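Local atomic coordinates of cellulose hydrolase (Bacillus licheniformis, PDB entry 4YZT), a protein that hydrolyses internal beta-1,4-glucosidic bonds of cellulose as a tri-modular endoglucanase of glycoside hydrolase family 5. Residues T516-L521 with E527-V532; Y286-V291 with I328-G333; V71-T76 with D102-R107. All coordinates share one frame; numbering follows the deposited sequence. Where two conformers were deposited one is given.

Contact 1 (T516-L521 with E527-V532)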
ATOM      1  N   THR A 516      -4.192 -24.331 -19.951  1.00 18.17           N
ATOM      2  CA  THR A 516      -2.765 -24.222 -19.715  1.00 16.97           C
ATOM      3  C   THR A 516      -2.485 -22.934 -18.951  1.00 15.72           C
ATOM      4  O   THR A 516      -2.910 -21.856 -19.374  1.00 14.63           O
ATOM      5  CB  THR A 516      -1.968 -24.234 -21.043  1.00 20.54           C
ATOM      6  OG1 THR A 516      -2.182 -25.481 -21.720  1.00 20.46           O
ATOM      7  CG2 THR A 516      -0.477 -24.047 -20.785  1.00 19.42           C
ATOM      8  N   PHE A 517      -1.794 -23.057 -17.820  1.00 12.31           N
ATOM      9  CA  PHE A 517      -1.396 -21.903 -17.022  1.00 14.32           C
ATOM     10  C   PHE A 517       0.098 -21.672 -17.127  1.00 17.03           C
ATOM     11  O   PHE A 517       0.885 -22.615 -17.038  1.00 19.80           O
ATOM     12  CB  PHE A 517      -1.796 -22.086 -15.560  1.00 11.89           C
ATOM     13  CG  PHE A 517      -3.275 -22.101 -15.351  1.00 13.06           C
ATOM     14  CD1 PHE A 517      -3.948 -20.938 -15.033  1.00 10.85           C
ATOM     15  CD2 PHE A 517      -3.995 -23.280 -15.499  1.00 12.17           C
ATOM     16  CE1 PHE A 517      -5.336 -20.950 -14.869  1.00 11.31           C
ATOM     17  CE2 PHE A 517      -5.364 -23.306 -15.325  1.00 13.88           C
ATOM     18  CZ  PHE A 517      -6.036 -22.137 -15.014  1.00 11.85           C
ATOM     19  N   THR A 518       0.479 -20.422 -17.345  1.00 12.72           N
ATOM     20  CA  THR A 518       1.886 -20.064 -17.423  1.00 13.98           C
ATOM     21  C   THR A 518       2.263 -19.213 -16.221  1.00 15.75           C
ATOM     22  O   THR A 518       1.809 -18.066 -16.089  1.00 14.08           O
ATOM     23  CB  THR A 518       2.216 -19.309 -18.727  1.00 16.59           C
ATOM     24  OG1 THR A 518       1.854 -20.105 -19.870  1.00 17.21           O
ATOM     25  CG2 THR A 518       3.706 -18.980 -18.793  1.00 16.29           C
ATOM     26  N   PHE A 519       3.083 -19.785 -15.342  1.00 13.11           N
ATOM     27  CA  PHE A 519       3.579 -19.071 -14.174  1.00 14.94           C
ATOM     28  C   PHE A 519       4.852 -18.327 -14.562  1.00 15.27           C
ATOM     29  O   PHE A 519       5.916 -18.932 -14.659  1.00 16.34           O
ATOM     30  CB  PHE A 519       3.832 -20.036 -13.005  1.00 14.08           C
ATOM     31  CG  PHE A 519       2.574 -20.604 -12.416  1.00 13.73           C
ATOM     32  CD1 PHE A 519       1.945 -21.684 -13.013  1.00 17.16           C
ATOM     33  CD2 PHE A 519       2.009 -20.044 -11.279  1.00 11.84           C
ATOM     34  CE1 PHE A 519       0.768 -22.203 -12.489  1.00 15.62           C
ATOM     35  CE2 PHE A 519       0.843 -20.553 -10.745  1.00 12.82           C
ATOM     36  CZ  PHE A 519       0.216 -21.642 -11.355  1.00 11.73           C
ATOM     37  N   GLU A 520       4.731 -17.019 -14.807  1.00 11.89           N
ATOM     38  CA  GLU A 520       5.873 -16.221 -15.240  1.00 12.28           C
ATOM     39  C   GLU A 520       6.654 -15.775 -14.012  1.00 14.17           C
ATOM     40  O   GLU A 520       6.088 -15.290 -13.029  1.00 12.86           O
ATOM     41  CB  GLU A 520       5.423 -15.020 -16.084  1.00 12.15           C
ATOM     42  CG  GLU A 520       4.673 -15.399 -17.344  1.00 14.85           C
ATOM     43  CD  GLU A 520       4.250 -14.203 -18.199  1.00 16.08           C
ATOM     44  OE1 GLU A 520       4.537 -13.037 -17.836  1.00 15.16           O
ATOM     45  OE2 GLU A 520       3.622 -14.438 -19.250  1.00 16.10           O
ATOM     46  N   LEU A 521       7.965 -15.969 -14.073  1.00 12.65           N
ATOM     47  CA  LEU A 521       8.838 -15.754 -12.934  1.00 13.10           C
ATOM     48  C   LEU A 521       9.793 -14.582 -13.125  1.00 14.44           C
ATOM     49  O   LEU A 521       9.944 -14.058 -14.229  1.00 13.69           O
ATOM     50  CB  LEU A 521       9.644 -17.033 -12.661  1.00 14.29           C
ATOM     51  CG  LEU A 521       8.779 -18.280 -12.495  1.00 14.95           C
ATOM     52  CD1 LEU A 521       9.606 -19.569 -12.608  1.00 16.68           C
ATOM     53  CD2 LEU A 521       8.073 -18.225 -11.155  1.00 15.18           C
ATOM     54  N   GLU A 527       9.878 -19.144 -16.827  1.00 17.70           N
ATOM     55  CA  GLU A 527       8.490 -19.452 -16.505  1.00 15.85           C
ATOM     56  C   GLU A 527       8.306 -20.940 -16.274  1.00 15.20           C
ATOM     57  O   GLU A 527       9.191 -21.745 -16.597  1.00 16.65           O
ATOM     58  CB  GLU A 527       7.555 -18.964 -17.616  1.00 16.22           C
ATOM     59  CG  GLU A 527       7.880 -19.503 -18.994  1.00 21.56           C
ATOM     60  CD  GLU A 527       7.028 -18.873 -20.103  1.00 25.33           C
ATOM     61  OE1 GLU A 527       6.600 -19.623 -21.006  1.00 25.15           O
ATOM     62  OE2 GLU A 527       6.787 -17.640 -20.076  1.00 26.01           O
ATOM     63  N   ALA A 528       7.155 -21.288 -15.712  1.00 13.98           N
ATOM     64  CA  ALA A 528       6.781 -22.673 -15.461  1.00 16.72           C
ATOM     65  C   ALA A 528       5.369 -22.913 -15.990  1.00 16.18           C
ATOM     66  O   ALA A 528       4.420 -22.256 -15.550  1.00 15.44           O
ATOM     67  CB  ALA A 528       6.865 -22.997 -13.975  1.00 15.66           C
ATOM     68  N   VAL A 529       5.247 -23.848 -16.929  1.00 17.93           N
ATOM     69  CA  VAL A 529       3.984 -24.119 -17.607  1.00 20.47           C
ATOM     70  C   VAL A 529       3.265 -25.316 -16.987  1.00 21.61           C
ATOM     71  O   VAL A 529       3.826 -26.413 -16.881  1.00 20.75           O
ATOM     72  CB  VAL A 529       4.204 -24.386 -19.114  1.00 23.47           C
ATOM     73  CG1 VAL A 529       2.904 -24.746 -19.796  1.00 25.41           C
ATOM     74  CG2 VAL A 529       4.850 -23.184 -19.793  1.00 24.29           C
ATOM     75  N   VAL A 530       2.021 -25.104 -16.583  1.00 20.22           N
ATOM     76  CA  VAL A 530       1.241 -26.144 -15.923  1.00 19.70           C
ATOM     77  C   VAL A 530      -0.054 -26.370 -16.681  1.00 20.99           C
ATOM     78  O   VAL A 530      -0.805 -25.419 -16.934  1.00 19.78           O
ATOM     79  CB  VAL A 530       0.898 -25.781 -14.454  1.00 18.05           C
ATOM     80  CG1 VAL A 530       0.065 -26.892 -13.811  1.00 19.08           C
ATOM     81  CG2 VAL A 530       2.172 -25.512 -13.652  1.00 17.28           C
ATOM     82  N   LYS A 531      -0.319 -27.623 -17.033  1.00 20.23           N
ATOM     83  CA  LYS A 531      -1.552 -27.974 -17.728  1.00 22.90           C
ATOM     84  C   LYS A 531      -2.574 -28.498 -16.738  1.00 21.76           C
ATOM     85  O   LYS A 531      -2.240 -29.269 -15.847  1.00 22.32           O
ATOM     86  CB  LYS A 531      -1.274 -29.002 -18.831  1.00 28.35           C
ATOM     87  CG  LYS A 531      -0.423 -28.424 -19.953  1.00 31.86           C
ATOM     88  CD  LYS A 531      -0.380 -29.309 -21.175  1.00 36.35           C
ATOM     89  CE  LYS A 531       0.336 -28.593 -22.315  1.00 38.86           C
ATOM     90  NZ  LYS A 531      -0.367 -27.337 -22.728  1.00 38.48           N
ATOM     91  N   VAL A 532      -3.819 -28.061 -16.876  1.00 21.64           N
ATOM     92  CA  VAL A 532      -4.866 -28.543 -15.988  1.00 20.54           C
ATOM     93  C   VAL A 532      -5.980 -29.183 -16.814  1.00 23.21           C
ATOM     94  O   VAL A 532      -6.606 -28.522 -17.649  1.00 24.72           O
ATOM     95  CB  VAL A 532      -5.422 -27.406 -15.099  1.00 19.57           C
ATOM     96  CG1 VAL A 532      -6.588 -27.892 -14.261  1.00 21.08           C
ATOM     97  CG2 VAL A 532      -4.311 -26.844 -14.198  1.00 16.40           C
TER
HETATM   98  O   HOH W   1       4.769 -15.969 -21.201  1.00 19.56           O
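Glu527 leans on Thr518 where antiparallel strands 516-521 and 527-532 pair as a beta hairpin; Glu527, Thr516 and Phe517 lose the most surface there. Glu527 starts the second strand opposite Glu520. Its first torsion (chi1 56°) sets CG between the backbone N and the carbonyl carbon, and from there the extended chain brings CD to 3.6 Å from CG2 of Thr518, the methyl of a diagonal neighbour. The Glu520 and Glu527 side chains run side by side in the same direction, their carboxylate planes nearly parallel. A water donates to Glu520 OE2 at 2.7 Å and to Glu527 OE2 at 2.9 Å and probably eases the repulsion expected between them, while Glu520 OE2 is also held by the hydroxyl of Tyr487.

At the other end, Thr516 divides its branches. CG2 meets Val529 CG1 at 3.6 Å, whereas OG1 receives a bond from Lys531 NZ at 2.8 Å and has a second partner in Asp471. Threonine suits the place because it offers a methyl and a hydroxyl on one branched carbon. Lys531 lies alongside it and bends at its last torsion to bring the amine in.

Phe517 belongs to the opposite, apolar face, where a large flat ring suits the buried space between two sheets. Its N bonds Val530 O at 2.7 Å and its O accepts from Val530 N at 2.8 Å, both nearly straight, while ring atom CD2 reaches Val532 CG2 at 3.8 Å. Phe519, at the next hydrogen-bonded pair, bonds Ala528 both ways through the backbone, less straight, and lays its ring obliquely against CG2 of Val530.

Strand 462-470 pairs with the outer side of 515-522, and strand 440-444 with that of 527-535. The apolar face packs on a second sheet: Phe517 and Phe519 touch Leu503 of strand 500-503, and Ala528 and Val530 touch Leu436 of strand 435-436.

Contact 2 (Y286-V291 with I328-G333); sequences YHDTFV and IQAGRG
Val291 and Ala330 make a small, buried, apolar helix-to-helix contact between helix 280-296 and the C-terminal end of helix 321-330, the helices that follow the seventh and eighth strands of the catalytic barrel. The CB of Ala330 points toward the other helix, and Val291 CG1 meets it at 3.6 Å. With CG1 anti to the backbone N (chi1 177°), this valine methyl also presses on the peptide group that leaves Ala330, standing 3.5 Å from Ala330 C and 3.4 Å from Gly331 N. Small residues at 330 and 331 suit this close approach: the valine meets a single methyl and bare backbone, and the CA atoms of Val291 and Ala330 come within 5.8 Å.

One turn earlier on helix 280-296, Asp288 brings OD1 to 4.1 Å from Ala330 CB, a looser touch. Its carboxylate is occupied elsewhere, OD1 by Asn336 and OD2 in a salt bridge to Arg292.

Just beyond the contact, helix 321-330 ends in a Schellman motif whose C-prime residue is Gly333, a glycine suited to the positive phi needed there; its N bonds Ala330 O at 2.9 Å, and Val334 N bonds Gln329 O. Arg332 turns away from Val291 and donates a long hydrogen bond, 3.3 Å, from NH1 to Ile328 O, which lies in the guanidinium plane, while NH2 reaches Gly67 O. Gly331 O is taken by the hydroxyl of Ser32.

The two segments are thus joined by shape and van der Waals contact, whereas the polar groups here find their partners within their own helix or turn, or in residues outside the two segments.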
ATOM      1  N   TYR A 286       8.118   3.819  -7.383  1.00 11.47           N
ATOM      2  CA  TYR A 286       6.742   4.269  -7.191  1.00 11.62           C
ATOM      3  C   TYR A 286       6.603   5.056  -5.885  1.00 12.37           C
ATOM      4  O   TYR A 286       6.051   6.167  -5.857  1.00 11.68           O
ATOM      5  CB  TYR A 286       5.783   3.072  -7.206  1.00 12.42           C
ATOM      6  CG  TYR A 286       4.323   3.462  -7.102  1.00 13.77           C
ATOM      7  CD1 TYR A 286       3.708   3.605  -5.864  1.00 14.69           C
ATOM      8  CD2 TYR A 286       3.563   3.714  -8.243  1.00 10.94           C
ATOM      9  CE1 TYR A 286       2.378   3.977  -5.764  1.00 10.14           C
ATOM     10  CE2 TYR A 286       2.237   4.072  -8.141  1.00  8.99           C
ATOM     11  CZ  TYR A 286       1.657   4.212  -6.909  1.00 10.63           C
ATOM     12  OH  TYR A 286       0.330   4.579  -6.808  1.00 11.11           O
ATOM     13  N   HIS A 287       7.120   4.499  -4.797  1.00 11.09           N
ATOM     14  CA  HIS A 287       6.962   5.166  -3.510  1.00 11.71           C
ATOM     15  C   HIS A 287       7.747   6.480  -3.459  1.00 12.00           C
ATOM     16  O   HIS A 287       7.217   7.502  -3.016  1.00 13.02           O
ATOM     17  CB  HIS A 287       7.371   4.236  -2.372  1.00  8.90           C
ATOM     18  CG  HIS A 287       6.328   3.214  -2.034  1.00 10.27           C
ATOM     19  ND1 HIS A 287       6.164   2.050  -2.753  1.00  9.67           N
ATOM     20  CD2 HIS A 287       5.385   3.188  -1.058  1.00 11.72           C
ATOM     21  CE1 HIS A 287       5.172   1.346  -2.233  1.00 13.41           C
ATOM     22  NE2 HIS A 287       4.680   2.015  -1.205  1.00 15.29           N
ATOM     23  N   ASP A 288       8.991   6.479  -3.930  1.00  9.51           N
ATOM     24  CA  ASP A 288       9.775   7.708  -3.922  1.00 12.14           C
ATOM     25  C   ASP A 288       9.125   8.788  -4.777  1.00 14.39           C
ATOM     26  O   ASP A 288       9.060   9.949  -4.382  1.00 12.25           O
ATOM     27  CB  ASP A 288      11.203   7.469  -4.422  1.00 13.96           C
ATOM     28  CG  ASP A 288      12.014   8.749  -4.454  1.00 17.65           C
ATOM     29  OD1 ASP A 288      12.430   9.229  -3.373  1.00 20.05           O
ATOM     30  OD2 ASP A 288      12.222   9.294  -5.559  1.00 17.02           O
ATOM     31  N   THR A 289       8.633   8.391  -5.947  1.00 14.48           N
ATOM     32  CA  THR A 289       8.048   9.349  -6.874  1.00 14.75           C
ATOM     33  C   THR A 289       6.767   9.928  -6.297  1.00 14.55           C
ATOM     34  O   THR A 289       6.593  11.151  -6.282  1.00 15.82           O
ATOM     35  CB  THR A 289       7.747   8.709  -8.245  1.00 13.90           C
ATOM     36  OG1 THR A 289       8.959   8.177  -8.796  1.00 15.36           O
ATOM     37  CG2 THR A 289       7.167   9.735  -9.209  1.00 14.90           C
ATOM     38  N   PHE A 290       5.875   9.062  -5.816  1.00 13.52           N
ATOM     39  CA  PHE A 290       4.620   9.564  -5.274  1.00 12.74           C
ATOM     40  C   PHE A 290       4.813  10.407  -4.017  1.00 12.90           C
ATOM     41  O   PHE A 290       4.204  11.468  -3.884  1.00 11.61           O
ATOM     42  CB  PHE A 290       3.634   8.442  -4.956  1.00 10.66           C
ATOM     43  CG  PHE A 290       2.314   8.965  -4.485  1.00 11.81           C
ATOM     44  CD1 PHE A 290       1.437   9.549  -5.388  1.00 13.26           C
ATOM     45  CD2 PHE A 290       1.969   8.925  -3.139  1.00 12.64           C
ATOM     46  CE1 PHE A 290       0.233  10.075  -4.964  1.00 15.33           C
ATOM     47  CE2 PHE A 290       0.759   9.442  -2.706  1.00 11.68           C
ATOM     48  CZ  PHE A 290      -0.107  10.017  -3.615  1.00 14.72           C
ATOM     49  N   VAL A 291       5.641   9.951  -3.086  1.00 12.71           N
ATOM     50  CA  VAL A 291       5.782  10.709  -1.847  1.00  7.28           C
ATOM     51  C   VAL A 291       6.455  12.060  -2.115  1.00  9.65           C
ATOM     52  O   VAL A 291       6.072  13.069  -1.515  1.00 13.29           O
ATOM     53  CB  VAL A 291       6.556   9.907  -0.779  1.00  8.62           C
ATOM     54  CG1 VAL A 291       6.763  10.758   0.500  1.00  8.61           C
ATOM     55  CG2 VAL A 291       5.781   8.648  -0.448  1.00  6.99           C
ATOM     56  N   ILE A 328      10.183   7.489   4.623  1.00 11.79           N
ATOM     57  CA  ILE A 328      10.655   8.349   5.705  1.00 14.87           C
ATOM     58  C   ILE A 328      11.442   9.569   5.203  1.00 17.60           C
ATOM     59  O   ILE A 328      11.222  10.698   5.656  1.00 16.46           O
ATOM     60  CB  ILE A 328      11.531   7.528   6.676  1.00 16.93           C
ATOM     61  CG1 ILE A 328      10.657   6.483   7.370  1.00 17.33           C
ATOM     62  CG2 ILE A 328      12.252   8.431   7.689  1.00 17.50           C
ATOM     63  CD1 ILE A 328       9.445   7.072   8.059  1.00 16.11           C
ATOM     64  N   GLN A 329      12.355   9.339   4.268  1.00 14.78           N
ATOM     65  CA  GLN A 329      13.172  10.425   3.722  1.00 15.52           C
ATOM     66  C   GLN A 329      12.353  11.308   2.768  1.00 13.49           C
ATOM     67  O   GLN A 329      12.331  12.536   2.893  1.00 13.85           O
ATOM     68  CB  GLN A 329      14.395   9.846   3.010  1.00 16.96           C
ATOM     69  CG  GLN A 329      15.351   9.123   3.956  1.00 15.29           C
ATOM     70  CD  GLN A 329      15.969  10.066   4.967  1.00 22.57           C
ATOM     71  OE1 GLN A 329      16.330  11.195   4.635  1.00 21.27           O
ATOM     72  NE2 GLN A 329      16.099   9.606   6.212  1.00 25.12           N
ATOM     73  N   ALA A 330      11.661  10.676   1.827  1.00 12.70           N
ATOM     74  CA  ALA A 330      10.872  11.427   0.864  1.00 12.48           C
ATOM     75  C   ALA A 330       9.772  12.243   1.558  1.00 12.75           C
ATOM     76  O   ALA A 330       9.449  13.347   1.126  1.00 12.05           O
ATOM     77  CB  ALA A 330      10.269  10.491  -0.175  1.00 11.57           C
ATOM     78  N   GLY A 331       9.218  11.706   2.640  1.00 11.66           N
ATOM     79  CA  GLY A 331       8.159  12.388   3.364  1.00 12.28           C
ATOM     80  C   GLY A 331       8.661  13.603   4.125  1.00 13.74           C
ATOM     81  O   GLY A 331       7.852  14.419   4.588  1.00 12.02           O
ATOM     82  N   ARG A 332       9.986  13.714   4.267  1.00 12.98           N
ATOM     83  CA  ARG A 332      10.627  14.902   4.837  1.00 13.88           C
ATOM     84  C   ARG A 332      11.222  15.803   3.756  1.00 17.34           C
ATOM     85  O   ARG A 332      11.977  16.736   4.057  1.00 19.22           O
ATOM     86  CB  ARG A 332      11.721  14.490   5.828  1.00 17.43           C
ATOM     87  CG  ARG A 332      11.177  13.987   7.146  1.00 19.10           C
ATOM     88  CD  ARG A 332      12.254  13.314   8.004  1.00 21.87           C
ATOM     89  NE  ARG A 332      11.760  13.098   9.362  1.00 25.02           N
ATOM     90  CZ  ARG A 332      10.949  12.102   9.719  1.00 23.74           C
ATOM     91  NH1 ARG A 332      10.546  11.215   8.809  1.00 20.33           N
ATOM     92  NH2 ARG A 332      10.538  11.992  10.984  1.00 19.72           N
ATOM     93  N   GLY A 333      10.896  15.513   2.499  1.00 17.74           N
ATOM     94  CA  GLY A 333      11.357  16.324   1.381  1.00 17.26           C
ATOM     95  C   GLY A 333      12.764  16.010   0.901  1.00 17.93           C
ATOM     96  O   GLY A 333      13.382  16.823   0.222  1.00 18.52           O
TER

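Contact 3 (V71-T76 with D102-R107)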
ATOM      1  N   VAL A  71      -0.101   9.035  12.524  1.00  9.39           N
ATOM      2  CA  VAL A  71      -0.744   7.753  12.314  1.00  9.35           C
ATOM      3  C   VAL A  71      -2.237   7.956  12.084  1.00 11.91           C
ATOM      4  O   VAL A  71      -2.859   8.845  12.667  1.00 11.99           O
ATOM      5  CB  VAL A  71      -0.522   6.767  13.501  1.00 12.83           C
ATOM      6  CG1 VAL A  71       0.974   6.571  13.762  1.00 11.77           C
ATOM      7  CG2 VAL A  71      -1.229   7.241  14.764  1.00 17.31           C
ATOM      8  N   ARG A  72      -2.790   7.136  11.205  1.00  8.10           N
ATOM      9  CA  ARG A  72      -4.229   7.074  10.997  1.00  9.35           C
ATOM     10  C   ARG A  72      -4.764   5.802  11.626  1.00  9.81           C
ATOM     11  O   ARG A  72      -4.235   4.724  11.387  1.00 10.42           O
ATOM     12  CB  ARG A  72      -4.566   7.119   9.505  1.00 10.53           C
ATOM     13  CG  ARG A  72      -6.046   6.970   9.151  1.00  9.21           C
ATOM     14  CD  ARG A  72      -6.216   7.491   7.737  1.00  9.40           C
ATOM     15  NE  ARG A  72      -7.571   7.521   7.174  1.00  8.55           N
ATOM     16  CZ  ARG A  72      -8.101   6.585   6.383  1.00 10.14           C
ATOM     17  NH1 ARG A  72      -7.438   5.459   6.115  1.00 10.01           N
ATOM     18  NH2 ARG A  72      -9.325   6.761   5.877  1.00  7.94           N
ATOM     19  N   ILE A  73      -5.798   5.943  12.446  1.00 10.82           N
ATOM     20  CA  ILE A  73      -6.385   4.803  13.146  1.00  8.49           C
ATOM     21  C   ILE A  73      -7.804   4.592  12.643  1.00 11.85           C
ATOM     22  O   ILE A  73      -8.754   5.194  13.154  1.00 12.12           O
ATOM     23  CB  ILE A  73      -6.387   5.003  14.691  1.00 13.19           C
ATOM     24  CG1 ILE A  73      -4.971   5.289  15.203  1.00 11.44           C
ATOM     25  CG2 ILE A  73      -6.963   3.785  15.410  1.00 12.67           C
ATOM     26  CD1 ILE A  73      -4.920   5.770  16.647  1.00 15.84           C
ATOM     27  N   PRO A  74      -7.950   3.761  11.603  1.00 10.04           N
ATOM     28  CA  PRO A  74      -9.302   3.480  11.113  1.00  9.03           C
ATOM     29  C   PRO A  74     -10.086   2.682  12.134  1.00  9.85           C
ATOM     30  O   PRO A  74      -9.546   1.753  12.738  1.00  9.98           O
ATOM     31  CB  PRO A  74      -9.060   2.680   9.818  1.00 12.46           C
ATOM     32  CG  PRO A  74      -7.690   2.184   9.890  1.00 14.46           C
ATOM     33  CD  PRO A  74      -6.907   3.161  10.744  1.00 12.72           C
ATOM     34  N   VAL A  75     -11.351   3.050  12.330  1.00 10.25           N
ATOM     35  CA  VAL A  75     -12.215   2.350  13.283  1.00  9.19           C
ATOM     36  C   VAL A  75     -13.575   2.060  12.652  1.00  9.90           C
ATOM     37  O   VAL A  75     -14.244   2.962  12.129  1.00 11.81           O
ATOM     38  CB  VAL A  75     -12.425   3.156  14.571  1.00 10.75           C
ATOM     39  CG1 VAL A  75     -13.395   2.427  15.497  1.00 10.62           C
ATOM     40  CG2 VAL A  75     -11.091   3.419  15.268  1.00 11.75           C
ATOM     41  N   THR A  76     -13.963   0.793  12.685  1.00  9.49           N
ATOM     42  CA  THR A  76     -15.284   0.400  12.239  1.00 11.02           C
ATOM     43  C   THR A  76     -16.158   0.246  13.476  1.00 11.18           C
ATOM     44  O   THR A  76     -15.889  -0.596  14.339  1.00 13.00           O
ATOM     45  CB  THR A  76     -15.226  -0.891  11.407  1.00 12.33           C
ATOM     46  OG1 THR A  76     -14.409  -0.654  10.249  1.00 12.08           O
ATOM     47  CG2 THR A  76     -16.628  -1.331  10.968  1.00 12.87           C
ATOM     48  N   ASP A 102      -4.964   7.109  22.750  1.00 14.23           N
ATOM     49  CA  ASP A 102      -4.065   7.730  23.733  1.00 15.31           C
ATOM     50  C   ASP A 102      -2.624   7.245  23.569  1.00 14.60           C
ATOM     51  O   ASP A 102      -1.685   8.038  23.643  1.00 15.32           O
ATOM     52  CB  ASP A 102      -4.542   7.452  25.162  1.00 15.16           C
ATOM     53  CG  ASP A 102      -5.627   8.417  25.621  1.00 18.62           C
ATOM     54  OD1 ASP A 102      -5.824   9.466  24.967  1.00 18.91           O
ATOM     55  OD2 ASP A 102      -6.281   8.129  26.645  1.00 17.70           O
ATOM     56  N   TRP A 103      -2.452   5.946  23.336  1.00 13.27           N
ATOM     57  CA  TRP A 103      -1.124   5.393  23.076  1.00 15.12           C
ATOM     58  C   TRP A 103      -0.403   6.134  21.954  1.00 13.69           C
ATOM     59  O   TRP A 103       0.793   6.452  22.066  1.00 14.54           O
ATOM     60  CB  TRP A 103      -1.222   3.894  22.741  1.00 14.69           C
ATOM     61  CG  TRP A 103      -1.433   3.020  23.941  1.00 15.57           C
ATOM     62  CD1 TRP A 103      -1.228   3.351  25.257  1.00 16.72           C
ATOM     63  CD2 TRP A 103      -1.898   1.662  23.938  1.00 15.80           C
ATOM     64  NE1 TRP A 103      -1.525   2.275  26.070  1.00 17.84           N
ATOM     65  CE2 TRP A 103      -1.951   1.233  25.283  1.00 19.21           C
ATOM     66  CE3 TRP A 103      -2.276   0.775  22.930  1.00 16.02           C
ATOM     67  CZ2 TRP A 103      -2.366  -0.052  25.639  1.00 18.58           C
ATOM     68  CZ3 TRP A 103      -2.684  -0.492  23.282  1.00 17.32           C
ATOM     69  CH2 TRP A 103      -2.727  -0.897  24.623  1.00 14.64           C
ATOM     70  N   ALA A 104      -1.128   6.421  20.873  1.00 12.43           N
ATOM     71  CA  ALA A 104      -0.535   7.121  19.746  1.00 12.33           C
ATOM     72  C   ALA A 104      -0.239   8.564  20.147  1.00 13.55           C
ATOM     73  O   ALA A 104       0.850   9.087  19.886  1.00 14.04           O
ATOM     74  CB  ALA A 104      -1.467   7.073  18.532  1.00 13.34           C
ATOM     75  N   LEU A 105      -1.208   9.212  20.790  1.00 12.19           N
ATOM     76  CA  LEU A 105      -1.021  10.619  21.141  1.00 14.05           C
ATOM     77  C   LEU A 105       0.128  10.808  22.122  1.00 14.90           C
ATOM     78  O   LEU A 105       0.858  11.807  22.063  1.00 13.56           O
ATOM     79  CB  LEU A 105      -2.300  11.203  21.740  1.00 14.18           C
ATOM     80  CG  LEU A 105      -3.437  11.461  20.759  1.00 14.66           C
ATOM     81  CD1 LEU A 105      -4.705  11.795  21.545  1.00 14.53           C
ATOM     82  CD2 LEU A 105      -3.068  12.606  19.829  1.00 13.21           C
ATOM     83  N   GLU A 106       0.306   9.866  23.036  1.00 13.72           N
ATOM     84  CA  GLU A 106       1.355  10.001  24.035  0.61 15.45           C
ATOM     85  C   GLU A 106       2.744   9.826  23.419  1.00 16.47           C
ATOM     86  O   GLU A 106       3.754  10.144  24.044  1.00 16.58           O
ATOM     87  CB  GLU A 106       1.126   9.008  25.173  0.61 17.71           C
ATOM     88  CG  GLU A 106      -0.100   9.368  25.994  0.61 18.66           C
ATOM     89  CD  GLU A 106      -0.540   8.274  26.937  0.61 21.44           C
ATOM     90  OE1 GLU A 106       0.145   7.230  27.011  0.61 22.79           O
ATOM     91  OE2 GLU A 106      -1.571   8.473  27.613  0.61 21.25           O
ATOM     92  N   ARG A 107       2.794   9.329  22.188  1.00 13.84           N
ATOM     93  CA  ARG A 107       4.054   9.217  21.452  1.00 16.28           C
ATOM     94  C   ARG A 107       4.260  10.427  20.542  1.00 15.06           C
ATOM     95  O   ARG A 107       5.120  10.418  19.661  1.00 15.53           O
ATOM     96  CB  ARG A 107       4.093   7.910  20.656  1.00 15.32           C
ATOM     97  CG  ARG A 107       4.585   6.784  21.535  1.00 19.02           C
ATOM     98  CD  ARG A 107       3.787   5.526  21.428  1.00 20.77           C
ATOM     99  NE  ARG A 107       4.268   4.562  22.413  1.00 20.88           N
ATOM    100  CZ  ARG A 107       3.596   4.201  23.501  1.00 19.37           C
ATOM    101  NH1 ARG A 107       2.385   4.708  23.742  1.00 14.32           N
ATOM    102  NH2 ARG A 107       4.130   3.324  24.339  1.00 16.68           N
TER
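Val71 and Ile73 meet Ala104 through apolar contacts alone. The methyl of Ala104 points at the strand, where Val71 CG2 lies 3.8 Å away and Ile73 CD1 4.1 Å. Two residues apart, Val71 and Ile73 point to the same side of strand 70-73. In Val71, chi1 of -56° puts CG2 between the backbone N and the carbonyl carbon and turns it to the helix; Ile73 needs its longer branch to get there. Alanine suits the helix, since its short side chain lets the backbone come near branched residues, and Phe60 of helix 57-66 also touches it.

Polar interactions are local or face elsewhere. Arg107 closes back on its own helix, donating from NH1 to Trp103 O at 2.9 Å with the oxygen in the guanidinium plane, while NE and NH2 form salt bridges with Asp61 and Glu57. Arg72, between the two apolar strand residues, turns the other way, into the barrel interior, to pair with Glu158 and with Glu271, a residue of the glycan pocket.

Strand residues packing on the helix that follows them are characteristic of a beta-alpha-beta unit, here 70-73, 91-105 and 110-114 of the TIM barrel.

In the fold
From the N terminus the contacts follow in series, neither nesting nor crossing. Contact 3 closes first, over 25 residues, and binds the second barrel strand to the helix that leads on to the third. Contact 2 comes near the end of the barrel, closing a 36-residue loop that contains the eighth strand and linking the last two outer helices. Their centres are about 22 Å apart within one module. The chain then passes through the X2 carbohydrate-binding module before contact 1 closes a hairpin, its segments separated by five residues, in the C-terminal beta module. Contacts 1 and 3 lie on opposite sides of the chain's centre, about 44 Å apart between centres.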